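Tailspike protein (Siphovirus 9NA, PDB 3RIQ) probably binds the lipopolysaccharide of Salmonella and cleaves its O-antigen chains as an endorhamnosidase, serving as the receptor-binding tailspike of the phage. Local coordinates at residues K10-V15 / A30-L35; A219-R224 / G247-Q252; N336-E341 / N358-C363; G379-G384 / S401-N406; E503-E508 / G518-T523. One frame throughout, in Å; residues are numbered along the deposited sequence.

Contact 1: K10-V15 / A30-L35; sequences KFKYSV and AVDSLL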
# COMPACT_ATOMS: atom_id res chain seq x y z
N LYS A 10 9.59 9.63 -49.68
CA LYS A 10 8.41 10.19 -49.03
C LYS A 10 7.50 9.19 -48.33
O LYS A 10 6.61 9.61 -47.59
CB LYS A 10 7.58 11.02 -50.02
CG LYS A 10 6.89 10.24 -51.07
CD LYS A 10 6.22 11.15 -52.11
CE LYS A 10 5.07 11.99 -51.58
NZ LYS A 10 4.32 12.60 -52.74
N PHE A 11 7.72 7.90 -48.54
CA PHE A 11 6.81 6.88 -47.96
C PHE A 11 7.53 5.94 -46.99
O PHE A 11 8.74 5.66 -47.12
CB PHE A 11 6.19 6.02 -49.06
CG PHE A 11 5.34 6.79 -50.03
CD1 PHE A 11 4.37 7.70 -49.58
CD2 PHE A 11 5.47 6.58 -51.41
CE1 PHE A 11 3.56 8.39 -50.53
CE2 PHE A 11 4.70 7.28 -52.32
CZ PHE A 11 3.73 8.19 -51.87
N LYS A 12 6.79 5.52 -45.97
CA LYS A 12 7.30 4.60 -44.96
C LYS A 12 7.56 3.20 -45.54
O LYS A 12 6.70 2.65 -46.22
CB LYS A 12 6.19 4.50 -43.89
CG LYS A 12 6.45 3.53 -42.76
CD LYS A 12 7.39 4.10 -41.76
CE LYS A 12 7.35 3.27 -40.44
NZ LYS A 12 8.43 3.71 -39.55
N TYR A 13 8.73 2.62 -45.26
CA TYR A 13 9.03 1.25 -45.67
C TYR A 13 8.37 0.22 -44.79
O TYR A 13 8.55 0.22 -43.56
CB TYR A 13 10.54 1.02 -45.67
CG TYR A 13 11.29 1.62 -46.87
CD1 TYR A 13 11.19 2.99 -47.21
CD2 TYR A 13 12.06 0.82 -47.67
CE1 TYR A 13 11.87 3.52 -48.34
CE2 TYR A 13 12.72 1.31 -48.78
CZ TYR A 13 12.64 2.65 -49.11
OH TYR A 13 13.36 3.05 -50.21
N SER A 14 7.58 -0.65 -45.43
CA SER A 14 6.99 -1.79 -44.76
C SER A 14 6.86 -2.92 -45.76
O SER A 14 6.52 -2.67 -46.93
CB SER A 14 5.61 -1.42 -44.18
OG SER A 14 5.07 -2.53 -43.48
N VAL A 15 7.17 -4.12 -45.31
CA VAL A 15 6.85 -5.31 -46.09
C VAL A 15 5.79 -6.09 -45.34
O VAL A 15 5.68 -5.96 -44.11
CB VAL A 15 8.09 -6.23 -46.30
CG1 VAL A 15 9.16 -5.50 -47.15
CG2 VAL A 15 8.61 -6.75 -44.99
N ALA A 30 12.58 -7.00 -45.35
CA ALA A 30 12.25 -5.88 -44.46
C ALA A 30 13.38 -4.88 -44.28
O ALA A 30 14.55 -5.24 -44.29
CB ALA A 30 11.81 -6.44 -43.07
N VAL A 31 13.01 -3.61 -44.15
CA VAL A 31 13.96 -2.52 -43.90
C VAL A 31 13.63 -1.77 -42.61
O VAL A 31 14.51 -1.49 -41.77
CB VAL A 31 13.95 -1.51 -45.09
CG1 VAL A 31 14.86 -0.33 -44.80
CG2 VAL A 31 14.40 -2.24 -46.39
N ASP A 32 12.36 -1.43 -42.45
CA ASP A 32 11.90 -0.61 -41.31
C ASP A 32 10.78 -1.40 -40.60
O ASP A 32 10.96 -1.86 -39.48
CB ASP A 32 11.39 0.71 -41.88
CG ASP A 32 10.79 1.66 -40.84
OD1 ASP A 32 10.66 1.29 -39.65
OD2 ASP A 32 10.40 2.78 -41.24
N SER A 33 9.64 -1.55 -41.27
CA SER A 33 8.52 -2.28 -40.68
C SER A 33 8.22 -3.61 -41.38
O SER A 33 8.49 -3.77 -42.56
CB SER A 33 7.31 -1.36 -40.65
OG SER A 33 7.62 -0.24 -39.84
N LEU A 34 7.66 -4.54 -40.61
CA LEU A 34 7.29 -5.88 -41.07
C LEU A 34 5.89 -6.11 -40.55
O LEU A 34 5.69 -6.15 -39.33
CB LEU A 34 8.31 -6.93 -40.56
CG LEU A 34 7.86 -8.40 -40.63
CD1 LEU A 34 7.42 -8.82 -42.02
CD2 LEU A 34 9.00 -9.26 -40.08
N LEU A 35 4.92 -6.21 -41.45
CA LEU A 35 3.52 -6.40 -41.07
C LEU A 35 3.13 -7.87 -41.16
O LEU A 35 3.29 -8.49 -42.21
CB LEU A 35 2.61 -5.54 -41.98
CG LEU A 35 1.10 -5.75 -41.80
CD1 LEU A 35 0.68 -5.13 -40.45
CD2 LEU A 35 0.33 -5.12 -42.97
O HOH W 1 10.84 3.92 -43.64
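Val-15 lays CG2 against Ala-30 CB at 3.7 Å and against Leu-34 CD1 at 3.8 Å. Its chi1 of -64° sets CG1 anti to the carbonyl carbon, which leaves CG2 between the backbone N and the carbonyl carbon; CG1 reaches the backbone of Ala-30. The strands themselves run parallel: Ser-33 O accepts from Val-15 N, and Val-15 O takes a nearly straight bond (176°) from Leu-35 N at 2.8 Å. One step earlier Ser-33 N donates to Tyr-13 O. The charged contact lies before the strands, where Lys-12 crosses Asp-32 at about a right angle and NZ meets OD2 of Asp-32 on its syn side at 2.8 Å. A water donates to the same oxygen and accepts from Tyr-13 N, so OD2 ties both side chain and backbone of 10-15. Asp-32 OD1 has a second partner, Lys-60 of a second subunit. The Tyr-13 ring brings CD2 to Val-31 CB at 4.0 Å, and Phe-11 of the third subunit meets the same ring edge-to-face. Helix 23-29 lies between strands 14-16 and 33-36 in sequence; Val-15 and Leu-34 rest on it, while strand 56-59 pairs with the far edge of 33-36.

Contact 2: A219-R224 / G247-Q252; sequences AVLFIR and GVKTYQ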
# COMPACT_ATOMS: atom_id res chain seq x y z
N ALA A 219 3.93 -17.80 -14.17
CA ALA A 219 3.56 -16.81 -15.18
C ALA A 219 4.80 -16.13 -15.78
O ALA A 219 4.89 -15.94 -17.01
CB ALA A 219 2.59 -15.77 -14.64
N VAL A 220 5.75 -15.78 -14.92
CA VAL A 220 7.05 -15.25 -15.35
C VAL A 220 8.10 -16.01 -14.61
O VAL A 220 7.96 -16.23 -13.39
CB VAL A 220 7.20 -13.72 -15.08
CG1 VAL A 220 8.50 -13.22 -15.69
CG2 VAL A 220 5.98 -12.92 -15.61
N LEU A 221 9.17 -16.41 -15.33
CA LEU A 221 10.24 -17.23 -14.76
C LEU A 221 11.60 -16.61 -15.09
O LEU A 221 11.87 -16.25 -16.26
CB LEU A 221 10.16 -18.65 -15.35
CG LEU A 221 11.28 -19.60 -14.92
CD1 LEU A 221 11.16 -19.93 -13.44
CD2 LEU A 221 11.22 -20.86 -15.73
N PHE A 222 12.43 -16.41 -14.06
CA PHE A 222 13.80 -15.85 -14.20
C PHE A 222 14.87 -16.92 -13.97
O PHE A 222 14.79 -17.67 -12.99
CB PHE A 222 14.04 -14.72 -13.20
CG PHE A 222 13.18 -13.51 -13.45
CD1 PHE A 222 13.64 -12.46 -14.25
CD2 PHE A 222 11.87 -13.45 -12.97
CE1 PHE A 222 12.83 -11.35 -14.53
CE2 PHE A 222 11.06 -12.33 -13.25
CZ PHE A 222 11.53 -11.30 -14.03
N ILE A 223 15.84 -17.00 -14.90
CA ILE A 223 16.97 -17.92 -14.80
C ILE A 223 18.26 -17.13 -14.98
O ILE A 223 18.48 -16.52 -16.04
CB ILE A 223 16.84 -19.01 -15.91
CG1 ILE A 223 15.66 -19.92 -15.61
CG2 ILE A 223 18.16 -19.81 -16.09
CD1 ILE A 223 15.17 -20.75 -16.84
N ARG A 224 19.10 -17.11 -13.93
CA ARG A 224 20.40 -16.40 -13.96
C ARG A 224 20.26 -14.94 -14.40
O ARG A 224 20.97 -14.46 -15.32
CB ARG A 224 21.48 -17.15 -14.81
CG ARG A 224 22.89 -16.76 -14.40
CD ARG A 224 23.98 -17.56 -15.18
NE ARG A 224 25.32 -17.09 -14.76
CZ ARG A 224 25.98 -17.51 -13.69
NH1 ARG A 224 25.49 -18.49 -12.92
NH2 ARG A 224 27.19 -17.01 -13.40
N GLY A 247 3.08 -18.19 -8.88
CA GLY A 247 2.51 -16.99 -9.53
C GLY A 247 3.56 -16.31 -10.39
O GLY A 247 3.31 -16.00 -11.57
N VAL A 248 4.74 -16.07 -9.80
CA VAL A 248 5.97 -15.78 -10.55
C VAL A 248 7.06 -16.57 -9.82
O VAL A 248 6.91 -16.97 -8.65
CB VAL A 248 6.35 -14.27 -10.57
CG1 VAL A 248 5.26 -13.43 -11.27
CG2 VAL A 248 6.67 -13.74 -9.14
N LYS A 249 8.20 -16.77 -10.48
CA LYS A 249 9.26 -17.62 -9.89
C LYS A 249 10.66 -17.19 -10.27
O LYS A 249 10.91 -16.88 -11.45
CB LYS A 249 9.07 -19.08 -10.39
CG LYS A 249 10.11 -20.07 -9.88
CD LYS A 249 9.74 -21.53 -10.22
CE LYS A 249 10.90 -22.45 -9.85
NZ LYS A 249 10.75 -23.88 -10.33
N THR A 250 11.56 -17.22 -9.28
CA THR A 250 12.99 -17.18 -9.54
C THR A 250 13.48 -18.63 -9.45
O THR A 250 13.24 -19.32 -8.47
CB THR A 250 13.74 -16.28 -8.54
OG1 THR A 250 13.43 -16.68 -7.20
CG2 THR A 250 13.31 -14.84 -8.72
N TYR A 251 14.14 -19.10 -10.50
CA TYR A 251 14.61 -20.49 -10.53
C TYR A 251 15.64 -20.74 -9.41
O TYR A 251 16.39 -19.87 -9.01
CB TYR A 251 15.21 -20.82 -11.93
CG TYR A 251 15.15 -22.30 -12.33
CD1 TYR A 251 14.09 -22.80 -13.06
CD2 TYR A 251 16.18 -23.17 -12.01
CE1 TYR A 251 14.03 -24.15 -13.41
CE2 TYR A 251 16.14 -24.50 -12.35
CZ TYR A 251 15.07 -24.98 -13.05
OH TYR A 251 15.02 -26.32 -13.43
N GLN A 252 15.66 -21.99 -8.94
CA GLN A 252 16.61 -22.46 -7.93
C GLN A 252 17.69 -23.41 -8.43
O GLN A 252 17.49 -24.15 -9.37
CB GLN A 252 15.86 -23.14 -6.78
CG GLN A 252 14.89 -22.18 -6.02
CD GLN A 252 13.44 -22.46 -6.29
OE1 GLN A 252 13.00 -23.60 -6.23
NE2 GLN A 252 12.70 -21.45 -6.56
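Leu-221 and Lys-249 lie side by side and point the same way, a ladder pair on successive rungs of the right-handed beta-helix. From CB, the Leu-221 chain sets CG anti to the backbone N (chi1 176°), and chi2 then carries CD1 over to the next rung. There CD1 meets Lys-249 CG at 3.7 Å, with CB and CD of the lysine almost as close, and it also comes to the edge of the Tyr-251 ring, 4.1 Å from CD1 of that ring. The lysine chain stays extended beyond CG, so its methylenes give the leucine an apolar flank while the amine leads away. Tyr-251 is shared by two side chains of 219-224, since Ile-223 CG1 packs on its CB at 3.8 Å.

The backbones join in parallel register. Val-220 O accepts from Lys-249 N, Lys-249 O from Phe-222 N, and Phe-222 O from Tyr-251 N, the last at 2.9 Å. At the start of the rungs Ala-219 N donates to Gly-247 O in a more bent bond (138°), the donor standing well above the carbonyl plane.

Phe-222 and Thr-250 occupy the other face of the sheet, where both touch Phe-267 of strand 266-273; Phe-222 also meets the ring of Phe-193, and Thr-250 OG1 bonds to Asn-283 O. Strand 184-194 pairs with the far side of 220-223. Lys-249 O, already the acceptor for Phe-222 N, also lies in the plane of the Phe-222 ring at its edge, 3.9 Å from CD2.

Contact 3: N336-E341 / N358-C363; sequences NVVTYE and NITVVC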
# COMPACT_ATOMS: atom_id res chain seq x y z
N ASN A 336 4.21 -5.06 2.50
CA ASN A 336 2.85 -5.09 2.00
C ASN A 336 2.55 -6.35 1.19
O ASN A 336 2.50 -6.34 -0.05
CB ASN A 336 2.46 -3.81 1.22
CG ASN A 336 0.98 -3.82 0.83
OD1 ASN A 336 0.22 -4.68 1.27
ND2 ASN A 336 0.59 -2.90 -0.06
N VAL A 337 2.37 -7.44 1.92
CA VAL A 337 2.01 -8.72 1.33
C VAL A 337 0.74 -9.18 2.03
O VAL A 337 0.71 -9.25 3.26
CB VAL A 337 3.13 -9.77 1.52
CG1 VAL A 337 2.68 -11.16 1.03
CG2 VAL A 337 4.44 -9.31 0.81
N VAL A 338 -0.28 -9.50 1.23
CA VAL A 338 -1.59 -9.93 1.77
C VAL A 338 -1.90 -11.29 1.17
O VAL A 338 -1.88 -11.42 -0.05
CB VAL A 338 -2.72 -8.93 1.35
CG1 VAL A 338 -4.11 -9.43 1.75
CG2 VAL A 338 -2.43 -7.52 1.90
N THR A 339 -2.12 -12.32 2.00
CA THR A 339 -2.51 -13.60 1.44
C THR A 339 -3.77 -14.10 2.09
O THR A 339 -3.91 -14.01 3.32
CB THR A 339 -1.38 -14.67 1.50
OG1 THR A 339 -1.24 -15.22 2.82
CG2 THR A 339 -0.03 -14.10 0.99
N TYR A 340 -4.68 -14.62 1.26
CA TYR A 340 -5.95 -15.22 1.69
C TYR A 340 -5.96 -16.69 1.27
O TYR A 340 -5.60 -17.01 0.13
CB TYR A 340 -7.14 -14.54 0.99
CG TYR A 340 -7.59 -13.27 1.66
CD1 TYR A 340 -8.54 -13.33 2.69
CD2 TYR A 340 -7.03 -12.04 1.33
CE1 TYR A 340 -8.94 -12.19 3.35
CE2 TYR A 340 -7.44 -10.86 1.97
CZ TYR A 340 -8.39 -10.96 3.01
OH TYR A 340 -8.80 -9.87 3.73
N GLU A 341 -6.46 -17.55 2.15
CA GLU A 341 -6.80 -18.96 1.79
C GLU A 341 -5.60 -19.74 1.24
O GLU A 341 -5.78 -20.69 0.48
CB GLU A 341 -7.97 -19.00 0.77
CG GLU A 341 -9.36 -18.57 1.28
CD GLU A 341 -10.31 -18.53 0.07
OE1 GLU A 341 -10.81 -19.57 -0.27
OE2 GLU A 341 -10.44 -17.48 -0.62
N ASN A 358 4.36 -5.04 7.17
CA ASN A 358 2.98 -4.91 6.65
C ASN A 358 2.47 -6.17 5.97
O ASN A 358 2.05 -6.16 4.80
CB ASN A 358 2.88 -3.65 5.78
CG ASN A 358 3.12 -2.40 6.61
OD1 ASN A 358 2.45 -2.21 7.63
ND2 ASN A 358 4.11 -1.62 6.24
N ILE A 359 2.52 -7.27 6.70
CA ILE A 359 2.04 -8.56 6.23
C ILE A 359 0.67 -8.83 6.80
O ILE A 359 0.48 -8.64 8.01
CB ILE A 359 2.99 -9.70 6.70
CG1 ILE A 359 4.43 -9.38 6.35
CG2 ILE A 359 2.55 -11.05 6.13
CD1 ILE A 359 4.72 -9.27 4.86
N THR A 360 -0.28 -9.29 5.97
CA THR A 360 -1.63 -9.65 6.40
C THR A 360 -1.89 -11.06 5.89
O THR A 360 -1.84 -11.28 4.67
CB THR A 360 -2.67 -8.67 5.83
OG1 THR A 360 -2.36 -7.35 6.33
CG2 THR A 360 -4.08 -9.03 6.30
N VAL A 361 -2.11 -12.02 6.79
CA VAL A 361 -2.38 -13.40 6.40
C VAL A 361 -3.73 -13.79 6.96
O VAL A 361 -3.93 -13.73 8.19
CB VAL A 361 -1.28 -14.37 6.90
CG1 VAL A 361 -1.72 -15.85 6.77
CG2 VAL A 361 0.06 -14.12 6.16
N VAL A 362 -4.64 -14.25 6.09
CA VAL A 362 -5.99 -14.65 6.48
C VAL A 362 -6.24 -16.04 5.98
O VAL A 362 -6.00 -16.37 4.79
CB VAL A 362 -7.05 -13.70 5.87
CG1 VAL A 362 -8.47 -14.20 6.19
CG2 VAL A 362 -6.86 -12.22 6.36
N CYS A 363 -6.69 -16.89 6.90
CA CYS A 363 -7.07 -18.27 6.57
C CYS A 363 -6.00 -19.06 5.81
O CYS A 363 -6.32 -19.70 4.78
CB CYS A 363 -8.39 -18.28 5.77
SG CYS A 363 -9.17 -19.94 5.63
O HOH W 2 -3.39 -17.13 3.43
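Thr-339 is bonded to 358-363 through both backbone polar atoms: its N donates to Thr-360 O at 2.9 Å, and its O accepts from Val-362 N at 2.9 Å. The ladder runs on both ways, with Thr-360 N giving to Val-337 O, Glu-341 N to Val-362 O, and a longer bond from Val-337 N to Asn-358 O (3.2 Å). A water donates to Thr-339 OG1 and to Val-362 O, bridging the rungs; that hydroxyl is also hydrogen-bonded to Gly-346 O. The Glu-341 carboxylate forms salt bridges with Lys-366 through OE1 and with Arg-318 through OE2.

Beyond the ladder, residues in register lie side by side. In Tyr-340, chi1 of -83° sets CG beside the backbone N, and the ring then lies against Val-362, CE1 3.5 Å from CB. On that face Val-338 CG2 rests on Thr-360 CB, and residues of a third subunit, among them Asp-355 and Arg-383, close over it. On the other face Ile-359 CD1 touches Val-337 CB at 3.7 Å and Val-361 CG2 lies 3.7 Å from Thr-339 OG1; Ile-359 and Val-361 both touch Ile-374. Strand axes 4.8 Å apart and only 1° from parallel, in unbroken register, are characteristic of successive coils of a parallel beta-helix.

Contact 4: G379-G384 / S401-N406; sequences GSRLRG and SSEVSN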
# COMPACT_ATOMS: atom_id res chain seq x y z
N GLY A 379 16.94 -15.32 11.22
CA GLY A 379 16.79 -14.15 12.08
C GLY A 379 16.32 -12.97 11.27
O GLY A 379 17.14 -12.14 10.82
N SER A 380 15.00 -12.87 11.11
CA SER A 380 14.41 -11.77 10.35
C SER A 380 13.76 -10.73 11.28
O SER A 380 13.67 -10.95 12.50
CB SER A 380 13.43 -12.28 9.28
OG SER A 380 14.20 -12.92 8.27
N ARG A 381 13.36 -9.59 10.71
CA ARG A 381 12.80 -8.50 11.53
C ARG A 381 11.42 -8.21 10.95
O ARG A 381 11.31 -7.82 9.78
CB ARG A 381 13.69 -7.25 11.45
CG ARG A 381 15.08 -7.47 12.06
CD ARG A 381 16.13 -6.46 11.59
NE ARG A 381 16.46 -6.64 10.17
CZ ARG A 381 17.37 -7.48 9.65
NH1 ARG A 381 18.09 -8.27 10.45
NH2 ARG A 381 17.58 -7.52 8.32
N LEU A 382 10.37 -8.40 11.76
CA LEU A 382 8.98 -8.27 11.29
C LEU A 382 8.32 -7.11 11.99
O LEU A 382 8.40 -7.02 13.24
CB LEU A 382 8.18 -9.53 11.60
CG LEU A 382 8.56 -10.82 10.86
CD1 LEU A 382 9.89 -11.37 11.34
CD2 LEU A 382 7.47 -11.87 11.05
N ARG A 383 7.66 -6.24 11.22
CA ARG A 383 6.97 -5.06 11.81
C ARG A 383 5.64 -4.89 11.11
O ARG A 383 5.61 -4.71 9.90
CB ARG A 383 7.78 -3.75 11.70
CG ARG A 383 9.21 -3.76 12.22
CD ARG A 383 10.16 -3.89 11.09
NE ARG A 383 11.58 -3.75 11.42
CZ ARG A 383 12.54 -3.92 10.50
NH1 ARG A 383 12.21 -4.23 9.24
NH2 ARG A 383 13.82 -3.81 10.84
N GLY A 384 4.55 -4.90 11.88
CA GLY A 384 3.24 -4.68 11.30
C GLY A 384 2.72 -5.97 10.70
O GLY A 384 2.81 -6.18 9.49
N SER A 401 13.81 -17.32 15.90
CA SER A 401 15.02 -16.52 15.94
C SER A 401 14.80 -15.08 15.48
O SER A 401 15.75 -14.31 15.37
CB SER A 401 16.09 -17.16 15.06
OG SER A 401 16.44 -18.42 15.59
N SER A 402 13.53 -14.71 15.28
CA SER A 402 13.21 -13.38 14.74
C SER A 402 12.72 -12.44 15.81
O SER A 402 12.37 -12.88 16.91
CB SER A 402 12.18 -13.50 13.63
OG SER A 402 12.69 -14.27 12.56
N GLU A 403 12.68 -11.15 15.49
CA GLU A 403 12.00 -10.19 16.35
C GLU A 403 10.76 -9.65 15.64
O GLU A 403 10.72 -9.56 14.41
CB GLU A 403 12.93 -9.07 16.77
CG GLU A 403 13.41 -8.20 15.66
CD GLU A 403 14.34 -7.13 16.19
OE1 GLU A 403 13.95 -6.40 17.12
OE2 GLU A 403 15.47 -7.02 15.69
N VAL A 404 9.75 -9.32 16.44
CA VAL A 404 8.45 -8.90 15.94
C VAL A 404 8.01 -7.59 16.62
O VAL A 404 8.34 -7.37 17.79
CB VAL A 404 7.41 -10.01 16.23
CG1 VAL A 404 6.10 -9.72 15.57
CG2 VAL A 404 7.90 -11.37 15.75
N SER A 405 7.27 -6.76 15.90
CA SER A 405 6.64 -5.56 16.48
C SER A 405 5.31 -5.32 15.79
O SER A 405 5.15 -5.64 14.60
CB SER A 405 7.56 -4.35 16.35
OG SER A 405 7.72 -4.04 14.99
N ASN A 406 4.34 -4.78 16.54
CA ASN A 406 3.01 -4.43 16.00
C ASN A 406 2.33 -5.63 15.37
O ASN A 406 2.09 -5.66 14.16
CB ASN A 406 3.08 -3.23 15.05
CG ASN A 406 1.70 -2.75 14.62
OD1 ASN A 406 0.74 -2.96 15.33
ND2 ASN A 406 1.59 -2.17 13.43
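Leu-382 makes two of the four backbone bonds, its N donating to Glu-403 O at 2.9 Å and its O accepting from Ser-405 N at 2.9 Å, the latter bent to 135°. Glu-403 N to Ser-380 O and Gly-384 N to Ser-405 O extend the parallel ladder at either end.

Apolar contact is modest: Leu-382 CB is a long 4.5 Å from Val-404 CG1. Leu-382 CD1 also reaches Ser-402 CB at 3.9 Å, and these two residues both touch Cys-376 of strand 374-376.

Charged groups share the opposite face. Glu-403 OE2 lies against the aliphatic part of Arg-381, 3.7 Å from CG. At 5.6 Å, Glu-403 OE2 and Arg-381 NE do not touch, and the carboxylate and guanidinium planes stand 81° apart. Both Arg-381 NE and Arg-383 NH1 instead meet Asp-355 OD1, and Arg-383 NE bonds to His-388 of a second subunit. Arg-381 CB sits 3.5 Å above the Arg-383 guanidinium plane.

The chain turns corners at Ser-401, Gly-384 and Asn-406, the last two with positive phi, and short parallel strands between such corners are the build of a right-handed beta-helix coil.

Contact 5: E503-E508 / G518-T523; sequences ESQLPE and GFFFGT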
# COMPACT_ATOMS: atom_id res chain seq x y z
N GLU A 503 -0.82 -18.64 54.49
CA GLU A 503 -1.42 -19.81 55.16
C GLU A 503 -0.68 -20.28 56.41
O GLU A 503 -1.21 -21.08 57.19
CB GLU A 503 -1.51 -20.96 54.14
CG GLU A 503 -2.42 -20.61 52.96
CD GLU A 503 -2.38 -21.62 51.84
OE1 GLU A 503 -1.94 -22.76 52.09
OE2 GLU A 503 -2.80 -21.27 50.71
N SER A 504 0.56 -19.82 56.57
CA SER A 504 1.41 -20.25 57.67
C SER A 504 2.39 -19.12 57.94
O SER A 504 2.36 -18.08 57.25
CB SER A 504 2.13 -21.58 57.31
OG SER A 504 2.96 -21.42 56.16
N GLN A 505 3.28 -19.32 58.92
CA GLN A 505 4.26 -18.31 59.32
C GLN A 505 4.96 -17.61 58.13
O GLN A 505 5.63 -18.26 57.31
CB GLN A 505 5.31 -18.98 60.20
CG GLN A 505 6.37 -18.05 60.72
CD GLN A 505 5.79 -16.99 61.61
OE1 GLN A 505 6.01 -15.79 61.38
NE2 GLN A 505 5.02 -17.40 62.62
N LEU A 506 4.82 -16.28 58.08
CA LEU A 506 5.51 -15.47 57.11
C LEU A 506 6.93 -15.20 57.59
O LEU A 506 7.12 -14.74 58.72
CB LEU A 506 4.79 -14.13 57.00
CG LEU A 506 3.85 -13.85 55.85
CD1 LEU A 506 3.51 -12.36 55.90
CD2 LEU A 506 4.48 -14.25 54.47
N PRO A 507 7.95 -15.49 56.75
CA PRO A 507 9.32 -15.12 57.15
C PRO A 507 9.59 -13.63 56.89
O PRO A 507 8.89 -13.00 56.06
CB PRO A 507 10.19 -16.03 56.28
CG PRO A 507 9.37 -16.21 55.00
CD PRO A 507 7.91 -16.17 55.44
N GLU A 508 10.59 -13.09 57.58
CA GLU A 508 10.98 -11.69 57.41
C GLU A 508 11.33 -11.36 55.95
O GLU A 508 11.06 -10.25 55.48
CB GLU A 508 12.13 -11.35 58.35
CG GLU A 508 11.71 -11.47 59.84
CD GLU A 508 12.79 -11.14 60.86
OE1 GLU A 508 13.98 -10.94 60.49
OE2 GLU A 508 12.44 -11.09 62.06
N GLY A 518 2.29 -7.81 56.34
CA GLY A 518 1.64 -8.95 55.67
C GLY A 518 0.90 -9.73 56.73
O GLY A 518 1.40 -9.89 57.85
N PHE A 519 -0.32 -10.17 56.40
CA PHE A 519 -1.08 -11.01 57.30
C PHE A 519 -0.74 -12.50 57.09
O PHE A 519 -0.40 -12.93 55.99
CB PHE A 519 -2.58 -10.83 57.09
CG PHE A 519 -3.12 -9.48 57.55
CD1 PHE A 519 -3.00 -8.33 56.75
CD2 PHE A 519 -3.77 -9.37 58.78
CE1 PHE A 519 -3.55 -7.10 57.21
CE2 PHE A 519 -4.31 -8.16 59.21
CZ PHE A 519 -4.18 -7.02 58.44
N PHE A 520 -0.85 -13.27 58.16
CA PHE A 520 -0.67 -14.71 58.06
C PHE A 520 -1.40 -15.43 59.17
O PHE A 520 -1.74 -14.84 60.21
CB PHE A 520 0.82 -15.08 58.07
CG PHE A 520 1.50 -14.84 59.39
CD1 PHE A 520 2.03 -13.58 59.71
CD2 PHE A 520 1.63 -15.89 60.32
CE1 PHE A 520 2.68 -13.39 60.95
CE2 PHE A 520 2.26 -15.70 61.54
CZ PHE A 520 2.80 -14.47 61.86
N PHE A 521 -1.64 -16.71 58.93
CA PHE A 521 -2.19 -17.60 59.97
C PHE A 521 -1.11 -18.41 60.67
O PHE A 521 -0.27 -19.04 60.02
CB PHE A 521 -3.23 -18.54 59.37
CG PHE A 521 -4.51 -17.84 58.97
CD1 PHE A 521 -4.75 -17.48 57.63
CD2 PHE A 521 -5.47 -17.53 59.93
CE1 PHE A 521 -5.95 -16.83 57.26
CE2 PHE A 521 -6.67 -16.87 59.57
CZ PHE A 521 -6.90 -16.52 58.22
N GLY A 522 -1.17 -18.41 62.01
CA GLY A 522 -0.26 -19.15 62.87
C GLY A 522 -0.62 -20.63 62.94
O GLY A 522 -1.55 -21.08 62.26
N THR A 523 0.10 -21.39 63.76
CA THR A 523 -0.04 -22.87 63.77
C THR A 523 -1.37 -23.38 64.30
O THR A 523 -1.76 -24.52 64.01
CB THR A 523 1.07 -23.56 64.60
OG1 THR A 523 1.09 -23.00 65.91
CG2 THR A 523 2.42 -23.40 63.93
O HOH W 3 -1.39 -22.03 59.72
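The Phe-520 ring receives Leu-506 N over one face, 3.8 Å above its plane and offset toward the rim. Leu-506 crosses the aromatic side chain obliquely, bringing CB to within 3.9 Å of Phe-520 CD1. Farther out, the amide group of Gln-505 runs side by side with Phe-520 near CE2 and CZ, its plane turned 62° from the ring. Ser-504 O comes obliquely to the base of the ring, 3.5 Å from Phe-520 CB. Ser-504 and Leu-506 thus meet the base of the ring and Gln-505 its tip. The ring is placed for this by chi1 of 68°, which puts CG between the backbone N and the carbonyl carbon.

Leu-506 CD1 drops beside Gly-518, 3.8 Å from its O, in a position where the glycine has no side chain to intrude. At the other end of the strand, Ser-504 CA makes a CA-H...O contact with Phe-521 O at 3.1 Å. A water lies 2.7 Å from both Glu-503 O and Gly-522 O.

Strand 527-532 pairs with 516-521 within the sheet, and its Leu-530 also touches Phe-520. Phe-494 of a second subunit packs on Leu-506. Ala-502, just before the loop segment, supplies backbone hydrogen bonds to Phe-519 and Phe-521. Between 503-508 and 518-523 themselves no direct hydrogen bond crosses, so this contact is mainly aromatic and aliphatic packing, with a weak carbon-oxygen contact beside it.

In the fold
Contacts 1 to 4 are parallel pairings in the coiled part of the chain, whereas contact 5 is a loop lying on a strand of the separate three-stranded antiparallel sheet, its centre 104 Å from that of contact 1. Contacts 3 and 4 are direct neighbours: strands 355-362 and 381-388 pair, probably with Asn-358 N bonding to Arg-383 O. Contact 2 is buried and touched by no other subunit. Contacts 1, 3, 4 and 5 all meet partner chains: contact 1, buried, adds an intrachain salt bridge; contact 4, only partly buried, adds arginines bound to Asp-355 and to a second subunit; contact 3 offers mainly packing, and contact 5 aromatic burial without direct hydrogen bonds between its segments.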